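Local coordinates for protein glycogen synthase (Cyanobacterium sp. CLg1, PDB 6GNF) that belongs to the glycogen and starch synthase family of two-domain GT-B glycosyltransferases and is modelled with adenosine-5'-diphosphate and a glycan in the cleft between its domains, at residues 35-40 / 119-124; 61-66 / 107-112; 31-36 / 43-48. All blocks are in the same frame, centred on the assembly; numbering follows the deposited sequence.

Interaction 1: residues 35-40 / 119-124. With ADP (adenosine-5'-diphosphate), chain F; GLC (alpha-D-glucopyranose), chain D; AC1 (4,6-dideoxy-4-{[(1S,4R,5S,6S)-4,5,6-trihydroxy-3-(hydroxymethyl)cyclohex-2-en-1-yl]amino}-alpha-D-glucopyranose), chain B.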
loop_
_atom_site.group_PDB
_atom_site.type_symbol
_atom_site.label_atom_id
_atom_site.label_comp_id
_atom_site.label_asym_id
_atom_site.label_seq_id
_atom_site.Cartn_x
_atom_site.Cartn_y
_atom_site.Cartn_z
ATOM N N SER A 35 -9.746 -8.303 -0.291
ATOM C CA SER A 35 -9.577 -7.244 -1.256
ATOM C C SER A 35 -8.169 -6.663 -1.111
ATOM O O SER A 35 -7.726 -6.387 0.004
ATOM C CB SER A 35 -10.652 -6.172 -1.005
ATOM O OG SER A 35 -10.627 -5.692 0.328
ATOM N N LYS A 36 -7.494 -6.417 -2.227
ATOM C CA LYS A 36 -6.090 -6.035 -2.213
ATOM C C LYS A 36 -5.635 -5.660 -3.612
ATOM O O LYS A 36 -5.878 -6.398 -4.556
ATOM C CB LYS A 36 -5.260 -7.215 -1.728
ATOM C CG LYS A 36 -3.738 -7.067 -1.883
ATOM C CD LYS A 36 -2.964 -7.914 -0.865
ATOM C CE LYS A 36 -1.802 -8.709 -1.460
ATOM N NZ LYS A 36 -0.685 -7.854 -1.945
ATOM N N THR A 37 -4.992 -4.501 -3.726
ATOM C CA THR A 37 -4.373 -4.016 -4.969
ATOM C C THR A 37 -2.877 -3.764 -4.699
ATOM O O THR A 37 -2.135 -3.331 -5.582
ATOM C CB THR A 37 -5.014 -2.683 -5.437
ATOM O OG1 THR A 37 -4.655 -1.603 -4.543
ATOM C CG2 THR A 37 -6.538 -2.799 -5.543
ATOM N N GLY A 38 -2.472 -4.006 -3.455
ATOM C CA GLY A 38 -1.129 -3.652 -3.021
ATOM C C GLY A 38 -0.950 -3.751 -1.512
ATOM O O GLY A 38 -1.696 -4.442 -0.833
ATOM N N GLY A 39 0.002 -2.979 -0.995
ATOM C CA GLY A 39 0.395 -3.047 0.399
ATOM C C GLY A 39 -0.636 -2.610 1.410
ATOM O O GLY A 39 -0.583 -3.052 2.550
ATOM N N LEU A 40 -1.556 -1.725 1.035
ATOM C CA LEU A 40 -2.588 -1.279 1.968
ATOM C C LEU A 40 -3.348 -2.461 2.565
ATOM O O LEU A 40 -3.540 -2.552 3.772
ATOM C CB LEU A 40 -3.575 -0.340 1.270
ATOM C CG LEU A 40 -4.848 0.017 2.047
ATOM C CD1 LEU A 40 -4.514 0.695 3.372
ATOM C CD2 LEU A 40 -5.726 0.916 1.208
ATOM N N LYS A 119 -10.728 -4.213 -10.142
ATOM C CA LYS A 119 -11.419 -2.959 -10.455
ATOM C C LYS A 119 -12.149 -2.372 -9.239
ATOM O O LYS A 119 -13.343 -2.054 -9.294
ATOM C CB LYS A 119 -12.375 -3.166 -11.637
ATOM C CG LYS A 119 -11.666 -3.634 -12.899
ATOM C CD LYS A 119 -12.613 -4.309 -13.870
ATOM C CE LYS A 119 -11.838 -4.978 -14.990
ATOM N NZ LYS A 119 -12.733 -5.677 -15.954
ATOM N N LEU A 120 -11.409 -2.250 -8.141
ATOM C CA LEU A 120 -11.898 -1.600 -6.928
ATOM C C LEU A 120 -12.122 -0.090 -7.137
ATOM O O LEU A 120 -13.130 0.456 -6.688
ATOM C CB LEU A 120 -10.922 -1.811 -5.756
ATOM C CG LEU A 120 -10.992 -3.131 -4.975
ATOM C CD1 LEU A 120 -10.802 -4.358 -5.861
ATOM C CD2 LEU A 120 -9.960 -3.116 -3.858
ATOM N N TYR A 121 -11.185 0.569 -7.826
ATOM C CA TYR A 121 -11.185 2.038 -7.948
ATOM C C TYR A 121 -11.646 2.561 -9.314
ATOM O O TYR A 121 -12.012 3.733 -9.435
ATOM C CB TYR A 121 -9.794 2.593 -7.611
ATOM C CG TYR A 121 -9.298 2.119 -6.265
ATOM C CD1 TYR A 121 -9.899 2.547 -5.084
ATOM C CD2 TYR A 121 -8.251 1.213 -6.168
ATOM C CE1 TYR A 121 -9.466 2.090 -3.845
ATOM C CE2 TYR A 121 -7.810 0.761 -4.936
ATOM C CZ TYR A 121 -8.421 1.197 -3.779
ATOM O OH TYR A 121 -7.964 0.730 -2.569
ATOM N N GLY A 122 -11.627 1.705 -10.334
ATOM C CA GLY A 122 -12.107 2.072 -11.667
ATOM C C GLY A 122 -12.048 0.912 -12.650
ATOM O O GLY A 122 -11.520 -0.147 -12.326
ATOM N N PRO A 123 -12.594 1.103 -13.862
ATOM C CA PRO A 123 -12.621 0.033 -14.869
ATOM C C PRO A 123 -11.251 -0.266 -15.515
ATOM O O PRO A 123 -10.870 -1.432 -15.630
ATOM C CB PRO A 123 -13.629 0.551 -15.907
ATOM C CG PRO A 123 -13.616 2.034 -15.765
ATOM C CD PRO A 123 -13.224 2.348 -14.346
ATOM N N LYS A 124 -10.536 0.782 -15.921
ATOM C CA LYS A 124 -9.207 0.662 -16.544
ATOM C C LYS A 124 -8.098 0.761 -15.481
ATOM O O LYS A 124 -8.391 0.794 -14.284
ATOM C CB LYS A 124 -9.023 1.753 -17.614
ATOM C CG LYS A 124 -9.284 1.317 -19.045
ATOM C CD LYS A 124 -8.809 2.394 -20.011
ATOM C CE LYS A 124 -9.005 1.983 -21.458
ATOM N NZ LYS A 124 -10.443 1.802 -21.792
HETATM P PB ADP F . 2.586 -0.980 -3.254
HETATM O O1B ADP F . 3.132 0.420 -3.360
HETATM O O2B ADP F . 1.729 -1.198 -2.038
HETATM O O3B ADP F . 2.023 -1.507 -4.547
HETATM P PA ADP F . 4.275 -2.684 -1.655
HETATM O O1A ADP F . 3.961 -1.886 -0.396
HETATM O O2A ADP F . 5.659 -3.280 -1.877
HETATM O O3A ADP F . 3.928 -1.840 -2.994
HETATM O "O5'" ADP F . 3.205 -3.890 -1.775
HETATM C "C5'" ADP F . 2.917 -4.516 -3.031
HETATM C "C4'" ADP F . 2.601 -5.982 -2.759
HETATM O "O4'" ADP F . 2.014 -6.626 -3.891
HETATM C "C3'" ADP F . 3.868 -6.747 -2.438
HETATM O "O3'" ADP F . 3.586 -7.611 -1.333
HETATM C "C2'" ADP F . 4.190 -7.506 -3.705
HETATM O "O2'" ADP F . 4.778 -8.755 -3.355
HETATM C "C1'" ADP F . 2.845 -7.676 -4.391
HETATM N N9 ADP F . 2.837 -7.579 -5.876
HETATM C C8 ADP F . 2.977 -6.458 -6.615
HETATM N N7 ADP F . 2.883 -6.729 -7.946
HETATM C C5 ADP F . 2.664 -8.050 -8.070
HETATM C C6 ADP F . 2.468 -9.007 -9.178
HETATM N N6 ADP F . 2.486 -8.601 -10.463
HETATM N N1 ADP F . 2.273 -10.307 -8.871
HETATM C C2 ADP F . 2.254 -10.750 -7.603
HETATM N N3 ADP F . 2.424 -9.931 -6.549
HETATM C C4 ADP F . 2.626 -8.601 -6.707
HETATM C C1 GLC D . -5.967 4.348 -7.234
HETATM C C2 GLC D . -6.421 4.715 -5.812
HETATM C C3 GLC D . -5.239 4.601 -4.853
HETATM C C4 GLC D . -4.637 3.201 -4.935
HETATM C C5 GLC D . -4.186 2.946 -6.379
HETATM C C6 GLC D . -3.486 1.594 -6.589
HETATM O O2 GLC D . -6.927 6.054 -5.761
HETATM O O3 GLC D . -5.625 4.898 -3.511
HETATM O O4 GLC D . -3.545 3.139 -4.009
HETATM O O5 GLC D . -5.329 3.058 -7.243
HETATM O O6 GLC D . -4.348 0.484 -6.291
HETATM C C1 AC1 B . -3.646 2.092 -3.045
HETATM O O2 AC1 B . -4.075 3.836 -1.400
HETATM C C2 AC1 B . -3.309 2.642 -1.659
HETATM C C4A AC1 B . 3.236 1.153 1.334
HETATM C C3 AC1 B . -1.812 2.917 -1.505
HETATM O O3 AC1 B . -1.583 3.246 -0.131
HETATM C C4 AC1 B . -0.959 1.703 -1.938
HETATM N N4A AC1 B . 0.505 1.894 -1.808
HETATM C C5 AC1 B . -1.365 1.364 -3.380
HETATM O O5 AC1 B . -2.758 1.028 -3.418
HETATM C C6 AC1 B . -0.597 0.188 -3.961
HETATM C C1B AC1 B . 1.216 2.245 -0.576
HETATM C C2B AC1 B . 2.748 2.468 -0.742
HETATM O O2B AC1 B . 3.186 2.452 -2.097
HETATM C C3B AC1 B . 3.654 1.458 -0.074
HETATM O O3B AC1 B . 4.979 1.987 -0.015
HETATM O O4 AC1 B . 4.039 0.048 1.761
HETATM C C5B AC1 B . 1.771 0.805 1.393
HETATM C C7B AC1 B . 0.890 1.253 0.514
HETATM C C6B AC1 B . 1.289 -0.046 2.526
HETATM O O6B AC1 B . 1.618 0.646 3.732
#

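Interaction 2: residues 61-66 / 107-112. With SO4 (sulfate ion), chain G.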
loop_
_atom_site.group_PDB
_atom_site.type_symbol
_atom_site.label_atom_id
_atom_site.label_comp_id
_atom_site.label_asym_id
_atom_site.label_seq_id
_atom_site.Cartn_x
_atom_site.Cartn_y
_atom_site.Cartn_z
ATOM N N VAL A 61 -13.556 -2.305 8.753
ATOM C CA VAL A 61 -14.734 -1.992 7.965
ATOM C C VAL A 61 -14.283 -1.638 6.568
ATOM O O VAL A 61 -13.416 -0.772 6.399
ATOM C CB VAL A 61 -15.506 -0.782 8.533
ATOM C CG1 VAL A 61 -16.765 -0.534 7.719
ATOM C CG2 VAL A 61 -15.851 -1.005 9.994
ATOM N N ALA A 62 -14.885 -2.292 5.574
ATOM C CA ALA A 62 -14.527 -2.046 4.187
ATOM C C ALA A 62 -15.699 -2.414 3.298
ATOM O O ALA A 62 -16.631 -3.077 3.744
ATOM C CB ALA A 62 -13.314 -2.871 3.820
ATOM N N PRO A 63 -15.658 -2.006 2.024
ATOM C CA PRO A 63 -16.776 -2.341 1.133
ATOM C C PRO A 63 -16.853 -3.819 0.810
ATOM O O PRO A 63 -15.828 -4.497 0.743
ATOM C CB PRO A 63 -16.460 -1.549 -0.142
ATOM C CG PRO A 63 -15.562 -0.446 0.312
ATOM C CD PRO A 63 -14.727 -1.051 1.397
ATOM N N ARG A 64 -18.062 -4.324 0.613
ATOM C CA ARG A 64 -18.263 -5.707 0.177
ATOM C C ARG A 64 -18.209 -5.763 -1.350
ATOM O O ARG A 64 -19.222 -5.679 -2.032
ATOM C CB ARG A 64 -19.601 -6.236 0.704
ATOM C CG ARG A 64 -19.849 -7.716 0.463
ATOM C CD ARG A 64 -21.181 -8.102 1.073
ATOM N NE ARG A 64 -21.497 -9.507 0.879
ATOM C CZ ARG A 64 -22.505 -9.989 0.159
ATOM N NH1 ARG A 64 -23.353 -9.202 -0.487
ATOM N NH2 ARG A 64 -22.661 -11.299 0.087
ATOM N N PHE A 65 -17.001 -5.895 -1.884
ATOM C CA PHE A 65 -16.784 -5.912 -3.331
ATOM C C PHE A 65 -17.165 -7.239 -3.941
ATOM O O PHE A 65 -17.502 -7.296 -5.120
ATOM C CB PHE A 65 -15.330 -5.586 -3.668
ATOM C CG PHE A 65 -14.947 -4.158 -3.393
ATOM C CD1 PHE A 65 -15.593 -3.116 -4.049
ATOM C CD2 PHE A 65 -13.934 -3.852 -2.503
ATOM C CE1 PHE A 65 -15.241 -1.799 -3.804
ATOM C CE2 PHE A 65 -13.576 -2.536 -2.258
ATOM C CZ PHE A 65 -14.233 -1.512 -2.912
ATOM N N ASP A 66 -17.100 -8.302 -3.141
ATOM C CA ASP A 66 -17.523 -9.634 -3.566
ATOM C C ASP A 66 -18.337 -10.317 -2.486
ATOM O O ASP A 66 -18.385 -9.861 -1.351
ATOM C CB ASP A 66 -16.299 -10.494 -3.903
ATOM C CG ASP A 66 -15.615 -10.049 -5.182
ATOM O OD1 ASP A 66 -16.019 -10.577 -6.240
ATOM O OD2 ASP A 66 -14.737 -9.153 -5.147
ATOM N N HIS A 107 -25.270 -1.961 -3.844
ATOM C CA HIS A 107 -25.196 -2.220 -5.277
ATOM C C HIS A 107 -23.949 -1.584 -5.937
ATOM O O HIS A 107 -23.332 -2.203 -6.779
ATOM C CB HIS A 107 -26.532 -1.796 -5.940
ATOM C CG HIS A 107 -26.467 -1.607 -7.420
ATOM N ND1 HIS A 107 -26.673 -2.650 -8.303
ATOM C CD2 HIS A 107 -26.314 -0.496 -8.181
ATOM C CE1 HIS A 107 -26.605 -2.198 -9.543
ATOM N NE2 HIS A 107 -26.381 -0.896 -9.496
ATOM N N VAL A 108 -23.532 -0.404 -5.488
ATOM C CA VAL A 108 -22.427 0.305 -6.122
ATOM C C VAL A 108 -21.071 -0.297 -5.794
ATOM O O VAL A 108 -20.095 0.085 -6.423
ATOM C CB VAL A 108 -22.390 1.820 -5.767
ATOM C CG1 VAL A 108 -23.724 2.475 -6.074
ATOM C CG2 VAL A 108 -22.003 2.054 -4.311
ATOM N N TYR A 109 -20.994 -1.159 -4.777
ATOM C CA TYR A 109 -19.753 -1.865 -4.476
ATOM C C TYR A 109 -19.712 -3.229 -5.142
ATOM O O TYR A 109 -18.689 -3.598 -5.712
ATOM C CB TYR A 109 -19.560 -2.051 -2.976
ATOM C CG TYR A 109 -19.517 -0.785 -2.170
ATOM C CD1 TYR A 109 -18.704 0.279 -2.539
ATOM C CD2 TYR A 109 -20.266 -0.659 -1.007
ATOM C CE1 TYR A 109 -18.665 1.439 -1.791
ATOM C CE2 TYR A 109 -20.227 0.495 -0.254
ATOM C CZ TYR A 109 -19.422 1.543 -0.653
ATOM O OH TYR A 109 -19.391 2.691 0.086
ATOM N N LEU A 110 -20.812 -3.971 -5.069
ATOM C CA LEU A 110 -20.808 -5.366 -5.491
ATOM C C LEU A 110 -20.848 -5.511 -7.000
ATOM O O LEU A 110 -20.047 -6.244 -7.586
ATOM C CB LEU A 110 -22.010 -6.100 -4.892
ATOM C CG LEU A 110 -22.018 -7.621 -5.010
ATOM C CD1 LEU A 110 -20.882 -8.225 -4.209
ATOM C CD2 LEU A 110 -23.354 -8.177 -4.542
ATOM N N SER A 111 -21.782 -4.798 -7.618
ATOM C CA SER A 111 -22.129 -5.008 -9.023
ATOM C C SER A 111 -21.335 -4.150 -10.031
ATOM O O SER A 111 -21.752 -4.022 -11.192
ATOM C CB SER A 111 -23.635 -4.770 -9.204
ATOM O OG SER A 111 -23.958 -3.425 -8.889
ATOM N N LYS A 112 -20.192 -3.596 -9.613
ATOM C CA LYS A 112 -19.301 -2.882 -10.543
ATOM C C LYS A 112 -18.715 -3.832 -11.600
ATOM O O LYS A 112 -18.622 -3.490 -12.787
ATOM C CB LYS A 112 -18.173 -2.171 -9.787
ATOM C CG LYS A 112 -18.627 -0.942 -9.020
ATOM C CD LYS A 112 -19.136 0.151 -9.952
ATOM C CE LYS A 112 -19.294 1.483 -9.235
ATOM N NZ LYS A 112 -19.681 2.572 -10.173
HETATM S S SO4 G . -26.532 -11.439 -1.324
HETATM O O1 SO4 G . -27.656 -10.884 -0.526
HETATM O O2 SO4 G . -25.756 -10.370 -2.002
HETATM O O3 SO4 G . -27.103 -12.327 -2.359
HETATM O O4 SO4 G . -25.632 -12.218 -0.443
#

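Interaction 3: residues 31-36 / 43-48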
loop_
_atom_site.group_PDB
_atom_site.type_symbol
_atom_site.label_atom_id
_atom_site.label_comp_id
_atom_site.label_asym_id
_atom_site.label_seq_id
_atom_site.Cartn_x
_atom_site.Cartn_y
_atom_site.Cartn_z
ATOM N N VAL A 31 -8.845 -4.987 2.475
ATOM C CA VAL A 31 -8.420 -5.868 3.569
ATOM C C VAL A 31 -8.027 -7.218 2.973
ATOM O O VAL A 31 -8.880 -7.966 2.512
ATOM C CB VAL A 31 -9.542 -6.100 4.616
ATOM C CG1 VAL A 31 -9.032 -6.990 5.742
ATOM C CG2 VAL A 31 -10.049 -4.786 5.182
ATOM N N ALA A 32 -6.736 -7.519 2.968
ATOM C CA ALA A 32 -6.273 -8.804 2.457
ATOM C C ALA A 32 -6.771 -9.909 3.378
ATOM O O ALA A 32 -6.944 -9.686 4.571
ATOM C CB ALA A 32 -4.749 -8.838 2.378
ATOM N N PRO A 33 -7.015 -11.111 2.827
ATOM C CA PRO A 33 -6.897 -11.495 1.422
ATOM C C PRO A 33 -8.186 -11.272 0.620
ATOM O O PRO A 33 -8.260 -11.618 -0.540
ATOM C CB PRO A 33 -6.572 -12.985 1.510
ATOM C CG PRO A 33 -7.298 -13.445 2.737
ATOM C CD PRO A 33 -7.400 -12.261 3.666
ATOM N N TYR A 34 -9.163 -10.593 1.197
ATOM C CA TYR A 34 -10.473 -10.442 0.566
ATOM C C TYR A 34 -10.379 -9.434 -0.585
ATOM O O TYR A 34 -10.900 -9.645 -1.678
ATOM C CB TYR A 34 -11.467 -9.913 1.597
ATOM C CG TYR A 34 -11.625 -10.775 2.834
ATOM C CD1 TYR A 34 -12.591 -11.784 2.876
ATOM C CD2 TYR A 34 -10.831 -10.576 3.968
ATOM C CE1 TYR A 34 -12.754 -12.573 4.001
ATOM C CE2 TYR A 34 -10.985 -11.362 5.095
ATOM C CZ TYR A 34 -11.950 -12.362 5.111
ATOM O OH TYR A 34 -12.149 -13.170 6.217
ATOM N N SER A 35 -9.746 -8.303 -0.291
ATOM C CA SER A 35 -9.577 -7.244 -1.256
ATOM C C SER A 35 -8.169 -6.663 -1.111
ATOM O O SER A 35 -7.726 -6.387 0.004
ATOM C CB SER A 35 -10.652 -6.172 -1.005
ATOM O OG SER A 35 -10.627 -5.692 0.328
ATOM N N LYS A 36 -7.494 -6.417 -2.227
ATOM C CA LYS A 36 -6.090 -6.035 -2.213
ATOM C C LYS A 36 -5.635 -5.660 -3.612
ATOM O O LYS A 36 -5.878 -6.398 -4.556
ATOM C CB LYS A 36 -5.260 -7.215 -1.728
ATOM C CG LYS A 36 -3.738 -7.067 -1.883
ATOM C CD LYS A 36 -2.964 -7.914 -0.865
ATOM C CE LYS A 36 -1.802 -8.709 -1.460
ATOM N NZ LYS A 36 -0.685 -7.854 -1.945
ATOM N N VAL A 43 -1.360 -4.397 5.227
ATOM C CA VAL A 43 -1.292 -3.727 6.524
ATOM C C VAL A 43 -2.605 -3.908 7.295
ATOM O O VAL A 43 -2.588 -4.275 8.475
ATOM C CB VAL A 43 -0.982 -2.226 6.381
ATOM C CG1 VAL A 43 -1.064 -1.538 7.735
ATOM C CG2 VAL A 43 0.399 -2.013 5.750
ATOM N N THR A 44 -3.734 -3.702 6.628
ATOM C CA THR A 44 -5.035 -3.828 7.305
ATOM C C THR A 44 -5.397 -5.286 7.632
ATOM O O THR A 44 -6.323 -5.546 8.411
ATOM C CB THR A 44 -6.182 -3.153 6.519
ATOM O OG1 THR A 44 -6.291 -3.732 5.225
ATOM C CG2 THR A 44 -5.881 -1.704 6.336
ATOM N N GLU A 45 -4.644 -6.234 7.079
ATOM C CA GLU A 45 -4.727 -7.616 7.529
ATOM C C GLU A 45 -3.836 -7.833 8.749
ATOM O O GLU A 45 -4.315 -8.283 9.781
ATOM C CB GLU A 45 -4.314 -8.577 6.415
ATOM C CG GLU A 45 -4.454 -10.043 6.811
ATOM C CD GLU A 45 -3.877 -11.019 5.799
ATOM O OE1 GLU A 45 -3.406 -10.588 4.734
ATOM O OE2 GLU A 45 -3.902 -12.232 6.059
ATOM N N GLY A 46 -2.550 -7.518 8.610
ATOM C CA GLY A 46 -1.541 -7.883 9.599
ATOM C C GLY A 46 -1.539 -7.113 10.901
ATOM O O GLY A 46 -1.400 -7.695 11.973
ATOM N N LEU A 47 -1.673 -5.797 10.811
ATOM C CA LEU A 47 -1.620 -4.953 12.005
ATOM C C LEU A 47 -2.818 -5.218 12.932
ATOM O O LEU A 47 -2.624 -5.431 14.128
ATOM C CB LEU A 47 -1.474 -3.469 11.621
ATOM C CG LEU A 47 -1.553 -2.416 12.731
ATOM C CD1 LEU A 47 -0.600 -2.723 13.882
ATOM C CD2 LEU A 47 -1.277 -1.027 12.164
ATOM N N PRO A 48 -4.048 -5.254 12.388
ATOM C CA PRO A 48 -5.183 -5.597 13.260
ATOM C C PRO A 48 -5.082 -6.968 13.915
ATOM O O PRO A 48 -5.471 -7.112 15.074
ATOM C CB PRO A 48 -6.378 -5.540 12.303
ATOM C CG PRO A 48 -5.977 -4.493 11.327
ATOM C CD PRO A 48 -4.522 -4.795 11.072
#

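Interaction 1: residues 35-40 / 119-124
T37 sets its methyl against L120 and Y121 and its hydroxyl against the glycan. CG2 meets both partners at once: L120 CD2 lies 3.8 Å from T37 CG2, and Y121 CE2 is equally near, the methyl approaching the tyrosine ring obliquely. With chi1 at 70°, T37 OG1 is tucked between the backbone N and the carbonyl carbon, in the plane of the Y121 ring at its edge, and it accepts a hydrogen bond from GLC O6 at 2.7 Å. The same OG1 is hydrogen-bonded to E30, whose OE2 also holds the Y121 hydroxyl together with T29, so one carboxylate is bound to both hydroxyls. The Y121 ring is sandwiched: GLC C2 sits 3.9 Å above one face, offset toward the rim, while L120 CB covers the centre of the opposite face. L120 CD2 also reaches S35 CB, 4.2 Å away. Beyond T37 the chain turns to the nucleotide, and the backbone N of G39 donates to ADP O2B at 2.7 Å with an N-H...O angle of 155°. K36 NZ comes within 3.5 Å of ADP O4', its chain bent near the end. Residues 36-40 read K-T-G-G-L, the signature of bacterial glycogen and starch synthases, where nucleotide and glycan pockets adjoin. In the fold, 35-40 leads from the loop after strand 23-27 into helix 39-54, whereas 119-124 belongs to the loop between helices 107-110 and 132-144; there Y121 O is tied to N132, at the start of the second of these helices.

Interaction 2: residues 61-66 / 107-112
P63, on strand 57-63, and R64, the centre of an inverse gamma turn, pack against Y109 and L110 of the short helix 107-110. The turn is closed by a weak bond of 3.2 Å from F65 N to P63 O. Its first residue, P63, makes a CH-pi contact: P63 CB stands over the Y109 ring, 3.8 Å from the centroid and 14° off the normal. V108 CG2 lies over the opposite face of that ring, and the Y109 hydroxyl is held by the carbonyl of R135. P63 CB also sits over one face of F65, so the proline is wedged against two aromatic rings. F65 in turn presents its edge to the helix backbone, CD1 being 3.5 Å from Y109 O. L110 packs on the backbone of F65 and D66: its CD1 touches F65 O at 3.6 Å and D66 CA at 3.7 Å, while L110 CD2 lies obliquely to the R64 guanidinium, 4.2 Å from R64 NH1. That arginine has CG anti to the backbone N (chi1 -173°) and runs out fully extended, which carries its end past L110 to a sulfate ion, probably from the crystallisation liquor. NH1 donates to SO4 O2 almost straight, 3.1 Å and 175°, with O2 in the plane of the guanidinium; NH2 gives a second bond of 3.2 Å to SO4 O4. NH1 is also salt-bridged to D105, F92 makes a cation-pi contact with the arginine, and R90 is another ligand of the sulfate. Strands 57-63 and 99-105 are parallel neighbours linked through antiparallel strands 72-82 and 85-96, a local elaboration of the Rossmann-like N-terminal domain expected in a GT-B protein.

Interaction 3: residues 31-36 / 43-48
V31 and A32, in the loop that links strand 23-27 to helix 39-54, lean back on T44 and E45 of that helix, closing a beta-loop-alpha unit on itself. T44 points its hydroxyl at the loop backbone: OG1 is 3.4 Å from V31 CA and 3.9 Å from V31 CG2, and the two side chains cross obliquely. Because chi1 is 59°, this OG1 lies over its own backbone, and it is hydrogen-bonded to the carbonyl of E30. The next residue, E45, stretches alongside A32. With E45 CG anti to the backbone N (chi1 -177°) and the chain extended beyond it, E45 CG passes 3.4 Å from A32 O, and E45 OE1 ends 3.2 Å from A32 CB. E45 OE2 is salt-bridged to K306 and comes 4.2 Å from P33 CD. The loop holds its own shape: the peptide before P33 is cis, V31 N donates to S35 OG at 2.9 Å and 165°, and S35 N returns a bond to V31 O at 3.0 Å. A32 is also linked to G41 through backbone hydrogen bonding. Across 31-36 and 43-48 themselves the touch is van der Waals, with polar side chains whose bonding partners lie elsewhere. Running the E45 carboxylate past the A32 carbonyl would be electrostatically unfavourable by itself, a cost that the positive charge of K306 may well offset.

All three contacts lie in the domain built round the nine-stranded mixed sheet. Interactions 1 and 3 start from the same loop, sharing S35 and K36 and using helix 39-54, with centres about 13 Å apart. Interaction 3 closes first along the chain; interaction 2 follows it and is nested inside the long excursion closed by interaction 1. The centres of interactions 1 and 2 are about 12 Å apart, and F65 bridges them by packing on L120 and S35; interactions 2 and 3, about 16 Å apart, also meet through A62 and V31. Side-chain packing thus connects strand 57-63 with the loop that carries ligand-pocket residues.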